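PDB 4UT1: flagellar hook-associated protein from Burkholderia pseudomallei, which probably serves as a structural protein of the bacterial flagellum, building the junction between the hook and the filament. Local coordinates for residues K489-V500 with N511-D522; Y521-S532 with M543-P554. All coordinates share one frame; numbering follows the deposited sequence.

Contact 1 of 2, residues K489-V500 with N511-D522. With EDO (1,2-ethanediol), chain I.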
loop_
_atom_site.group_PDB
_atom_site.type_symbol
_atom_site.label_atom_id
_atom_site.label_comp_id
_atom_site.label_asym_id
_atom_site.label_seq_id
_atom_site.Cartn_x
_atom_site.Cartn_y
_atom_site.Cartn_z
ATOM N N LYS A 489 -39.285 35.793 -5.888
ATOM C CA LYS A 489 -37.838 35.561 -5.869
ATOM C C LYS A 489 -37.522 34.082 -5.665
ATOM O O LYS A 489 -36.836 33.707 -4.723
ATOM C CB LYS A 489 -37.159 36.402 -4.784
ATOM C CG LYS A 489 -37.386 37.898 -4.974
ATOM C CD LYS A 489 -36.859 38.684 -3.794
ATOM C CE LYS A 489 -35.350 38.695 -3.767
ATOM N NZ LYS A 489 -34.856 39.547 -2.650
ATOM N N THR A 490 -38.037 33.255 -6.563
ATOM C CA THR A 490 -37.834 31.814 -6.485
ATOM C C THR A 490 -37.557 31.232 -7.862
ATOM O O THR A 490 -37.931 31.800 -8.887
ATOM C CB THR A 490 -39.064 31.097 -5.870
ATOM O OG1 THR A 490 -40.249 31.479 -6.586
ATOM C CG2 THR A 490 -39.218 31.484 -4.422
ATOM N N LEU A 491 -36.867 30.101 -7.877
ATOM C CA LEU A 491 -36.755 29.318 -9.089
ATOM C C LEU A 491 -37.731 28.147 -9.048
ATOM O O LEU A 491 -38.036 27.621 -7.982
ATOM C CB LEU A 491 -35.317 28.811 -9.259
ATOM C CG LEU A 491 -34.234 29.889 -9.342
ATOM C CD1 LEU A 491 -32.892 29.285 -8.996
ATOM C CD2 LEU A 491 -34.200 30.525 -10.745
ATOM N N SER A 492 -38.212 27.744 -10.214
ATOM C CA SER A 492 -38.959 26.501 -10.340
ATOM C C SER A 492 -38.566 25.793 -11.631
ATOM O O SER A 492 -37.748 26.300 -12.414
ATOM C CB SER A 492 -40.474 26.753 -10.292
ATOM O OG SER A 492 -40.911 27.524 -11.395
ATOM N N GLY A 493 -39.128 24.610 -11.841
ATOM C CA GLY A 493 -38.841 23.832 -13.028
ATOM C C GLY A 493 -37.863 22.706 -12.760
ATOM O O GLY A 493 -37.360 22.095 -13.701
ATOM N N PHE A 494 -37.576 22.440 -11.488
ATOM C CA PHE A 494 -36.681 21.337 -11.134
ATOM C C PHE A 494 -37.385 20.014 -11.419
ATOM O O PHE A 494 -38.615 19.961 -11.480
ATOM C CB PHE A 494 -36.248 21.423 -9.667
ATOM C CG PHE A 494 -35.456 22.663 -9.332
ATOM C CD1 PHE A 494 -36.100 23.830 -8.933
ATOM C CD2 PHE A 494 -34.067 22.668 -9.433
ATOM C CE1 PHE A 494 -35.372 24.979 -8.628
ATOM C CE2 PHE A 494 -33.332 23.803 -9.123
ATOM C CZ PHE A 494 -33.988 24.967 -8.722
ATOM N N PRO A 495 -36.606 18.935 -11.613
ATOM C CA PRO A 495 -37.197 17.613 -11.848
ATOM C C PRO A 495 -37.916 17.076 -10.608
ATOM O O PRO A 495 -37.406 17.225 -9.489
ATOM C CB PRO A 495 -35.979 16.734 -12.192
ATOM C CG PRO A 495 -34.865 17.697 -12.514
ATOM C CD PRO A 495 -35.136 18.907 -11.677
ATOM N N VAL A 496 -39.083 16.467 -10.801
ATOM C CA VAL A 496 -39.829 15.910 -9.668
ATOM C C VAL A 496 -39.008 14.780 -9.085
ATOM O O VAL A 496 -38.256 14.113 -9.806
ATOM C CB VAL A 496 -41.223 15.389 -10.061
ATOM C CG1 VAL A 496 -42.054 16.500 -10.673
ATOM C CG2 VAL A 496 -41.108 14.203 -11.009
ATOM N N GLY A 497 -39.114 14.595 -7.775
ATOM C CA GLY A 497 -38.405 13.526 -7.106
ATOM C C GLY A 497 -36.952 13.837 -6.840
ATOM O O GLY A 497 -36.170 12.951 -6.508
ATOM N N THR A 498 -36.566 15.100 -6.994
ATOM C CA THR A 498 -35.228 15.484 -6.611
ATOM C C THR A 498 -35.277 16.329 -5.361
ATOM O O THR A 498 -36.324 16.878 -4.988
ATOM C CB THR A 498 -34.494 16.260 -7.726
ATOM O OG1 THR A 498 -35.130 17.525 -7.945
ATOM C CG2 THR A 498 -34.509 15.471 -9.032
ATOM N N THR A 499 -34.129 16.424 -4.713
ATOM C CA THR A 499 -33.959 17.308 -3.575
ATOM C C THR A 499 -32.900 18.333 -3.936
ATOM O O THR A 499 -31.811 17.974 -4.388
ATOM C CB THR A 499 -33.559 16.528 -2.310
ATOM O OG1 THR A 499 -34.669 15.739 -1.872
ATOM C CG2 THR A 499 -33.149 17.480 -1.196
ATOM N N VAL A 500 -33.229 19.611 -3.781
ATOM C CA VAL A 500 -32.288 20.679 -4.074
ATOM C C VAL A 500 -31.644 21.171 -2.773
ATOM O O VAL A 500 -32.332 21.550 -1.816
ATOM C CB VAL A 500 -32.973 21.866 -4.820
ATOM C CG1 VAL A 500 -31.993 22.981 -5.064
ATOM C CG2 VAL A 500 -33.579 21.396 -6.140
ATOM N N ASN A 511 -37.324 19.501 -0.967
ATOM C CA ASN A 511 -37.841 18.399 -1.768
ATOM C C ASN A 511 -38.743 18.913 -2.889
ATOM O O ASN A 511 -39.752 19.566 -2.642
ATOM C CB ASN A 511 -38.598 17.394 -0.886
ATOM C CG ASN A 511 -37.706 16.726 0.163
ATOM O OD1 ASN A 511 -36.535 16.428 -0.086
ATOM N ND2 ASN A 511 -38.270 16.477 1.344
ATOM N N ILE A 512 -38.375 18.612 -4.125
ATOM C CA ILE A 512 -39.136 19.030 -5.299
ATOM C C ILE A 512 -40.242 18.023 -5.595
ATOM O O ILE A 512 -39.953 16.856 -5.844
ATOM C CB ILE A 512 -38.207 19.158 -6.532
ATOM C CG1 ILE A 512 -37.048 20.113 -6.225
ATOM C CG2 ILE A 512 -38.996 19.572 -7.763
ATOM C CD1 ILE A 512 -37.472 21.562 -6.013
ATOM N N THR A 513 -41.507 18.437 -5.543
ATOM C CA THR A 513 -42.559 17.458 -5.772
ATOM C C THR A 513 -43.360 17.762 -7.032
ATOM O O THR A 513 -44.202 16.963 -7.441
ATOM C CB THR A 513 -43.509 17.329 -4.546
ATOM O OG1 THR A 513 -43.920 18.627 -4.104
ATOM C CG2 THR A 513 -42.801 16.598 -3.404
ATOM N N SER A 514 -43.090 18.901 -7.666
ATOM C CA SER A 514 -43.638 19.147 -8.995
ATOM C C SER A 514 -42.835 20.207 -9.732
ATOM O O SER A 514 -41.914 20.800 -9.171
ATOM C CB SER A 514 -45.103 19.569 -8.916
ATOM O OG SER A 514 -45.227 20.972 -8.927
ATOM N N ALA A 515 -43.197 20.450 -10.988
ATOM C CA ALA A 515 -42.451 21.387 -11.809
ATOM C C ALA A 515 -42.562 22.801 -11.259
ATOM O O ALA A 515 -41.783 23.675 -11.632
ATOM C CB ALA A 515 -42.936 21.337 -13.254
ATOM N N THR A 516 -43.514 23.026 -10.354
ATOM C CA THR A 516 -43.705 24.367 -9.815
ATOM C C THR A 516 -43.191 24.552 -8.386
ATOM O O THR A 516 -43.261 25.653 -7.847
ATOM C CB THR A 516 -45.196 24.780 -9.852
ATOM O OG1 THR A 516 -45.966 23.850 -9.086
ATOM C CG2 THR A 516 -45.703 24.787 -11.276
ATOM N N THR A 517 -42.655 23.495 -7.777
ATOM C CA THR A 517 -42.051 23.627 -6.454
ATOM C C THR A 517 -40.977 24.695 -6.472
ATOM O O THR A 517 -40.046 24.622 -7.276
ATOM C CB THR A 517 -41.413 22.310 -5.962
ATOM O OG1 THR A 517 -42.399 21.276 -5.952
ATOM C CG2 THR A 517 -40.828 22.503 -4.569
ATOM N N PRO A 518 -41.102 25.701 -5.596
ATOM C CA PRO A 518 -40.146 26.813 -5.667
ATOM C C PRO A 518 -38.928 26.651 -4.772
ATOM O O PRO A 518 -39.017 26.133 -3.660
ATOM C CB PRO A 518 -40.990 28.010 -5.215
ATOM C CG PRO A 518 -41.953 27.399 -4.226
ATOM C CD PRO A 518 -42.282 26.032 -4.771
ATOM N N VAL A 519 -37.780 27.092 -5.283
ATOM C CA VAL A 519 -36.571 27.204 -4.498
ATOM C C VAL A 519 -36.222 28.678 -4.342
ATOM O O VAL A 519 -36.169 29.399 -5.336
ATOM C CB VAL A 519 -35.400 26.461 -5.167
ATOM C CG1 VAL A 519 -34.111 26.693 -4.407
ATOM C CG2 VAL A 519 -35.716 24.978 -5.268
ATOM N N PRO A 520 -35.951 29.126 -3.106
ATOM C CA PRO A 520 -35.646 30.548 -2.899
ATOM C C PRO A 520 -34.337 30.943 -3.555
ATOM O O PRO A 520 -33.374 30.182 -3.493
ATOM C CB PRO A 520 -35.533 30.679 -1.373
ATOM C CG PRO A 520 -36.083 29.385 -0.811
ATOM C CD PRO A 520 -35.837 28.351 -1.860
ATOM N N TYR A 521 -34.313 32.120 -4.175
ATOM C CA TYR A 521 -33.080 32.655 -4.742
ATOM C C TYR A 521 -32.935 34.116 -4.359
ATOM O O TYR A 521 -33.837 34.932 -4.608
ATOM C CB TYR A 521 -33.039 32.511 -6.261
ATOM C CG TYR A 521 -31.772 33.122 -6.818
ATOM C CD1 TYR A 521 -30.555 32.463 -6.695
ATOM C CD2 TYR A 521 -31.787 34.376 -7.415
ATOM C CE1 TYR A 521 -29.385 33.025 -7.173
ATOM C CE2 TYR A 521 -30.624 34.946 -7.898
ATOM C CZ TYR A 521 -29.431 34.276 -7.776
ATOM O OH TYR A 521 -28.279 34.849 -8.254
ATOM N N ASP A 522 -31.811 34.418 -3.720
ATOM C CA ASP A 522 -31.478 35.766 -3.278
ATOM C C ASP A 522 -30.361 36.337 -4.154
ATOM O O ASP A 522 -29.203 35.936 -4.030
ATOM C CB ASP A 522 -31.059 35.739 -1.805
ATOM C CG ASP A 522 -30.889 37.126 -1.203
ATOM O OD1 ASP A 522 -30.760 38.114 -1.951
ATOM O OD2 ASP A 522 -30.873 37.222 0.043
HETATM C C1 EDO I . -30.895 32.215 -0.629
HETATM O O1 EDO I . -31.867 31.363 -1.244
HETATM C C2 EDO I . -29.636 32.197 -1.487
HETATM O O2 EDO I . -29.938 32.620 -2.826
HETATM O O HOH W 1 -39.563 22.967 -9.374
#

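Contact 2 of 2, residues Y521-S532 with M543-P554. With EDO (1,2-ethanediol), chain I.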
loop_
_atom_site.group_PDB
_atom_site.type_symbol
_atom_site.label_atom_id
_atom_site.label_comp_id
_atom_site.label_asym_id
_atom_site.label_seq_id
_atom_site.Cartn_x
_atom_site.Cartn_y
_atom_site.Cartn_z
ATOM N N TYR A 521 -34.313 32.120 -4.175
ATOM C CA TYR A 521 -33.080 32.655 -4.742
ATOM C C TYR A 521 -32.935 34.116 -4.359
ATOM O O TYR A 521 -33.837 34.932 -4.608
ATOM C CB TYR A 521 -33.039 32.511 -6.261
ATOM C CG TYR A 521 -31.772 33.122 -6.818
ATOM C CD1 TYR A 521 -30.555 32.463 -6.695
ATOM C CD2 TYR A 521 -31.787 34.376 -7.415
ATOM C CE1 TYR A 521 -29.385 33.025 -7.173
ATOM C CE2 TYR A 521 -30.624 34.946 -7.898
ATOM C CZ TYR A 521 -29.431 34.276 -7.776
ATOM O OH TYR A 521 -28.279 34.849 -8.254
ATOM N N ASP A 522 -31.811 34.418 -3.720
ATOM C CA ASP A 522 -31.478 35.766 -3.278
ATOM C C ASP A 522 -30.361 36.337 -4.154
ATOM O O ASP A 522 -29.203 35.936 -4.030
ATOM C CB ASP A 522 -31.059 35.739 -1.805
ATOM C CG ASP A 522 -30.889 37.126 -1.203
ATOM O OD1 ASP A 522 -30.760 38.114 -1.951
ATOM O OD2 ASP A 522 -30.873 37.222 0.043
ATOM N N PRO A 523 -30.711 37.279 -5.045
ATOM C CA PRO A 523 -29.733 37.880 -5.962
ATOM C C PRO A 523 -28.570 38.551 -5.242
ATOM O O PRO A 523 -27.504 38.729 -5.841
ATOM C CB PRO A 523 -30.563 38.915 -6.734
ATOM C CG PRO A 523 -31.989 38.404 -6.638
ATOM C CD PRO A 523 -32.070 37.810 -5.252
ATOM N N SER A 524 -28.765 38.919 -3.982
ATOM C CA SER A 524 -27.711 39.585 -3.233
ATOM C C SER A 524 -26.663 38.572 -2.811
ATOM O O SER A 524 -25.524 38.927 -2.505
ATOM C CB SER A 524 -28.273 40.314 -2.006
ATOM O OG SER A 524 -28.689 39.416 -0.992
ATOM N N LYS A 525 -27.047 37.302 -2.820
ATOM C CA LYS A 525 -26.182 36.247 -2.315
ATOM C C LYS A 525 -25.799 35.233 -3.392
ATOM O O LYS A 525 -24.755 34.580 -3.300
ATOM C CB LYS A 525 -26.870 35.524 -1.147
ATOM C CG LYS A 525 -27.208 36.411 0.041
ATOM C CD LYS A 525 -28.070 35.665 1.067
ATOM C CE LYS A 525 -28.346 36.517 2.306
ATOM N NZ LYS A 525 -29.295 35.850 3.245
ATOM N N GLY A 526 -26.649 35.086 -4.403
ATOM C CA GLY A 526 -26.488 34.010 -5.369
ATOM C C GLY A 526 -26.773 32.676 -4.692
ATOM O O GLY A 526 -27.128 32.637 -3.510
ATOM N N ALA A 527 -26.623 31.578 -5.425
ATOM C CA ALA A 527 -26.899 30.262 -4.855
ATOM C C ALA A 527 -26.051 29.175 -5.495
ATOM O O ALA A 527 -25.982 29.080 -6.722
ATOM C CB ALA A 527 -28.366 29.920 -4.998
ATOM N N SER A 528 -25.407 28.361 -4.659
ATOM C CA SER A 528 -24.734 27.155 -5.134
ATOM C C SER A 528 -25.620 25.958 -4.843
ATOM O O SER A 528 -25.855 25.616 -3.692
ATOM C CB SER A 528 -23.360 26.984 -4.482
ATOM O OG SER A 528 -22.456 27.966 -4.960
ATOM N N MET A 529 -26.121 25.326 -5.894
ATOM C CA MET A 529 -27.137 24.296 -5.729
ATOM C C MET A 529 -26.684 22.908 -6.148
ATOM O O MET A 529 -25.950 22.743 -7.123
ATOM C CB MET A 529 -28.384 24.676 -6.518
ATOM C CG MET A 529 -29.157 25.815 -5.901
ATOM S SD MET A 529 -30.423 26.427 -7.014
ATOM C CE MET A 529 -29.413 27.277 -8.230
ATOM N N THR A 530 -27.127 21.905 -5.398
ATOM C CA THR A 530 -26.926 20.524 -5.805
ATOM C C THR A 530 -28.278 19.850 -5.972
ATOM O O THR A 530 -29.160 19.966 -5.115
ATOM C CB THR A 530 -26.064 19.758 -4.800
ATOM O OG1 THR A 530 -24.737 20.294 -4.823
ATOM C CG2 THR A 530 -26.007 18.284 -5.169
ATOM N N ILE A 531 -28.460 19.174 -7.099
ATOM C CA ILE A 531 -29.703 18.468 -7.359
ATOM C C ILE A 531 -29.488 16.961 -7.198
ATOM O O ILE A 531 -28.765 16.342 -7.969
ATOM C CB ILE A 531 -30.240 18.789 -8.758
ATOM C CG1 ILE A 531 -30.453 20.301 -8.895
ATOM C CG2 ILE A 531 -31.544 18.041 -9.030
ATOM C CD1 ILE A 531 -30.656 20.770 -10.327
ATOM N N SER A 532 -30.116 16.383 -6.178
ATOM C CA SER A 532 -29.959 14.956 -5.889
ATOM C C SER A 532 -31.309 14.249 -5.962
ATOM O O SER A 532 -32.363 14.858 -5.725
ATOM C CB SER A 532 -29.346 14.736 -4.505
ATOM O OG SER A 532 -28.324 15.671 -4.209
ATOM N N MET A 543 -32.744 12.824 -12.007
ATOM C CA MET A 543 -31.515 13.613 -11.946
ATOM C C MET A 543 -30.846 13.436 -10.597
ATOM O O MET A 543 -31.503 13.476 -9.556
ATOM C CB MET A 543 -31.794 15.103 -12.196
ATOM C CG MET A 543 -30.557 15.991 -12.015
ATOM S SD MET A 543 -30.752 17.706 -12.577
ATOM C CE MET A 543 -31.146 17.442 -14.303
ATOM N N ASN A 544 -29.538 13.212 -10.622
ATOM C CA ASN A 544 -28.776 12.984 -9.409
ATOM C C ASN A 544 -27.337 13.451 -9.585
ATOM O O ASN A 544 -26.782 13.355 -10.680
ATOM C CB ASN A 544 -28.838 11.493 -9.043
ATOM C CG ASN A 544 -28.241 11.189 -7.689
ATOM O OD1 ASN A 544 -28.695 11.700 -6.658
ATOM N ND2 ASN A 544 -27.240 10.311 -7.676
ATOM N N GLY A 545 -26.745 13.987 -8.519
ATOM C CA GLY A 545 -25.348 14.382 -8.530
ATOM C C GLY A 545 -24.979 15.541 -9.441
ATOM O O GLY A 545 -23.847 15.624 -9.921
ATOM N N VAL A 546 -25.928 16.442 -9.665
ATOM C CA VAL A 546 -25.718 17.616 -10.504
ATOM C C VAL A 546 -25.599 18.871 -9.651
ATOM O O VAL A 546 -26.430 19.114 -8.776
ATOM C CB VAL A 546 -26.852 17.791 -11.513
ATOM C CG1 VAL A 546 -26.672 19.103 -12.317
ATOM C CG2 VAL A 546 -26.897 16.593 -12.454
ATOM N N SER A 547 -24.542 19.647 -9.888
ATOM C CA SER A 547 -24.341 20.903 -9.169
ATOM C C SER A 547 -24.279 22.076 -10.130
ATOM O O SER A 547 -23.619 22.008 -11.170
ATOM C CB SER A 547 -23.067 20.866 -8.327
ATOM O OG SER A 547 -23.201 19.972 -7.229
ATOM N N VAL A 548 -24.959 23.158 -9.767
ATOM C CA VAL A 548 -24.857 24.416 -10.517
ATOM C C VAL A 548 -24.842 25.612 -9.568
ATOM O O VAL A 548 -25.394 25.544 -8.464
ATOM C CB VAL A 548 -26.019 24.594 -11.526
ATOM C CG1 VAL A 548 -25.918 23.578 -12.637
ATOM C CG2 VAL A 548 -27.393 24.491 -10.826
ATOM N N SER A 549 -24.219 26.707 -10.005
ATOM C CA SER A 549 -24.226 27.948 -9.233
ATOM C C SER A 549 -24.852 29.069 -10.046
ATOM O O SER A 549 -24.552 29.219 -11.222
ATOM C CB SER A 549 -22.810 28.351 -8.811
ATOM O OG SER A 549 -22.266 27.400 -7.915
ATOM N N LEU A 550 -25.722 29.838 -9.403
ATOM C CA LEU A 550 -26.344 31.010 -10.020
ATOM C C LEU A 550 -25.976 32.270 -9.245
ATOM O O LEU A 550 -26.006 32.285 -8.017
ATOM C CB LEU A 550 -27.862 30.846 -10.073
ATOM C CG LEU A 550 -28.707 31.960 -10.701
ATOM C CD1 LEU A 550 -28.422 32.097 -12.197
ATOM C CD2 LEU A 550 -30.179 31.681 -10.435
ATOM N N SER A 551 -25.610 33.322 -9.964
ATOM C CA SER A 551 -25.374 34.606 -9.328
ATOM C C SER A 551 -26.060 35.664 -10.178
ATOM O O SER A 551 -26.588 35.357 -11.242
ATOM C CB SER A 551 -23.880 34.893 -9.184
ATOM O OG SER A 551 -23.281 35.056 -10.450
ATOM N N GLY A 552 -26.062 36.903 -9.705
ATOM C CA GLY A 552 -26.710 37.974 -10.440
ATOM C C GLY A 552 -28.217 38.028 -10.248
ATOM O O GLY A 552 -28.792 37.291 -9.433
ATOM N N THR A 553 -28.858 38.904 -11.021
ATOM C CA THR A 553 -30.288 39.148 -10.884
ATOM C C THR A 553 -31.045 38.803 -12.161
ATOM O O THR A 553 -31.110 39.622 -13.090
ATOM C CB THR A 553 -30.555 40.618 -10.522
ATOM O OG1 THR A 553 -29.827 40.951 -9.332
ATOM C CG2 THR A 553 -32.044 40.865 -10.294
ATOM N N PRO A 554 -31.631 37.594 -12.215
ATOM C CA PRO A 554 -32.448 37.268 -13.386
ATOM C C PRO A 554 -33.673 38.188 -13.440
ATOM O O PRO A 554 -34.141 38.618 -12.388
ATOM C CB PRO A 554 -32.871 35.814 -13.141
ATOM C CG PRO A 554 -32.035 35.325 -11.958
ATOM C CD PRO A 554 -31.721 36.556 -11.170
HETATM C C1 EDO I . -30.895 32.215 -0.629
HETATM O O1 EDO I . -31.867 31.363 -1.244
HETATM C C2 EDO I . -29.636 32.197 -1.487
HETATM O O2 EDO I . -29.938 32.620 -2.826
HETATM O O HOH W 2 -25.278 37.134 -6.983
#

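Contact 1 of 2, residues K489-V500 with N511-D522
Asn511 opens the contact by accepting a hydrogen bond from the Thr499 hydroxyl: OD1 of Asn511 lies 2.7 Å from OG1 of Thr499, in the carbonyl plane, on the same face of the sheet. Ile512 follows with backbone bonds to Thr498 and Gly497. Its CG1 and CG2 each come within 3.8 Å of CB of Phe494, CG1 also meets CG2 of Val500 (3.7 Å), and CG2 rests on the carbonyl O of Pro495. The type II turn from Pro495 to Thr498 has glycine at the positive-phi position 497 and the Thr498 hydroxyl bonded back to Pro495 O. Ser514 starts a type I turn and presents CA to CG1 of Val496 (3.5 Å). A water accepts from Phe494 N and lies 2.7 Å from Thr517 O. Beyond it, the ring of Pro518 lies alongside Thr490. Val519 then pairs with Leu491 through two backbone bonds; with CG1 anti to the backbone N (chi1 175°), its CG2 is left to meet CE1 of Phe494, 3.4 Å away. Tyr521 N finally binds Lys489 O. Strand 519-520 thus edges one sheet beside 490-492, itself flanked by strand 480-485, while Leu491 and Phe494 reach Met529 and Ile531 of strand 527-533.

Contact 2 of 2, residues Y521-S532 with M543-P554
Backbone pairing joins Ala527, Met529 and Ile531 to Leu550, Val548 and Val546 in an antiparallel arrangement, the short strand axes passing 4.6 Å apart at 159°. Each of these pairs exchanges two hydrogen bonds, but Val546 N to Ile531 O is weak at 3.3 Å: Gly545 and Val546 both face Ile531 in a G1 beta bulge, where residue 545 takes a positive phi, which glycine adopts readily.

Hydroxyl pairs occupy one face. Ser528 OG meets Ser549 OG at 3.0 Å, and Thr530 OG1 meets Ser547 OG at 2.9 Å. In all four residues the hydroxyl oxygen stands anti to the carbonyl carbon, which turns the partners together; small polar side chains suit this less buried face.

Apolar groups fill the other, where the bent end of Met529 brings CE near Val548 and Leu550. Met543, coming from before the corner at Gly545, packs on Ile531, its sulfur SD touching CG2 of Ile531 (3.6 Å), the flexible thioether fitting against the branched chain.

At the far end the Tyr521 ring takes a CH-pi contact over one face from Leu550 CD2, 3.8 Å from the ring centroid and 17° off its normal. The phenol OH of Tyr521 donates to Gly552 O (2.8 Å), and CD of Pro554 lies against CE2 of Tyr521. A water joins Pro523 O to Gly552 N.

The chemistry is thus two-sided: hydroxyls pair across the Ser and Thr face, whereas hydrophobic burial holds the other, and the tyrosine, reaching inward from the loop, combines apolar ring packing with a satisfied polar end.

Contacts 1 and 2 lie in series along the chain, their centres about 11 Å apart, within the range assigned to the D3 domain. Residues Tyr521 and Asp522 belong to both, where the chain leaves strand 519-520 for strand 527-533. Strand 519-520 edges one five-stranded antiparallel sheet, whereas 527-533 lies inside a second, between 546-551 and 498-502. Strand 498-502 therefore carries contact 1 into the sheet of contact 2, and Thr499 N probably bonds to Ser532 O there. Side chains of contact 1 also pack on strand 527-533, so the two contacts probably help join both sheets around a common apolar interior. The contact centres lie about 45 and 40 Å from the centre of the chain.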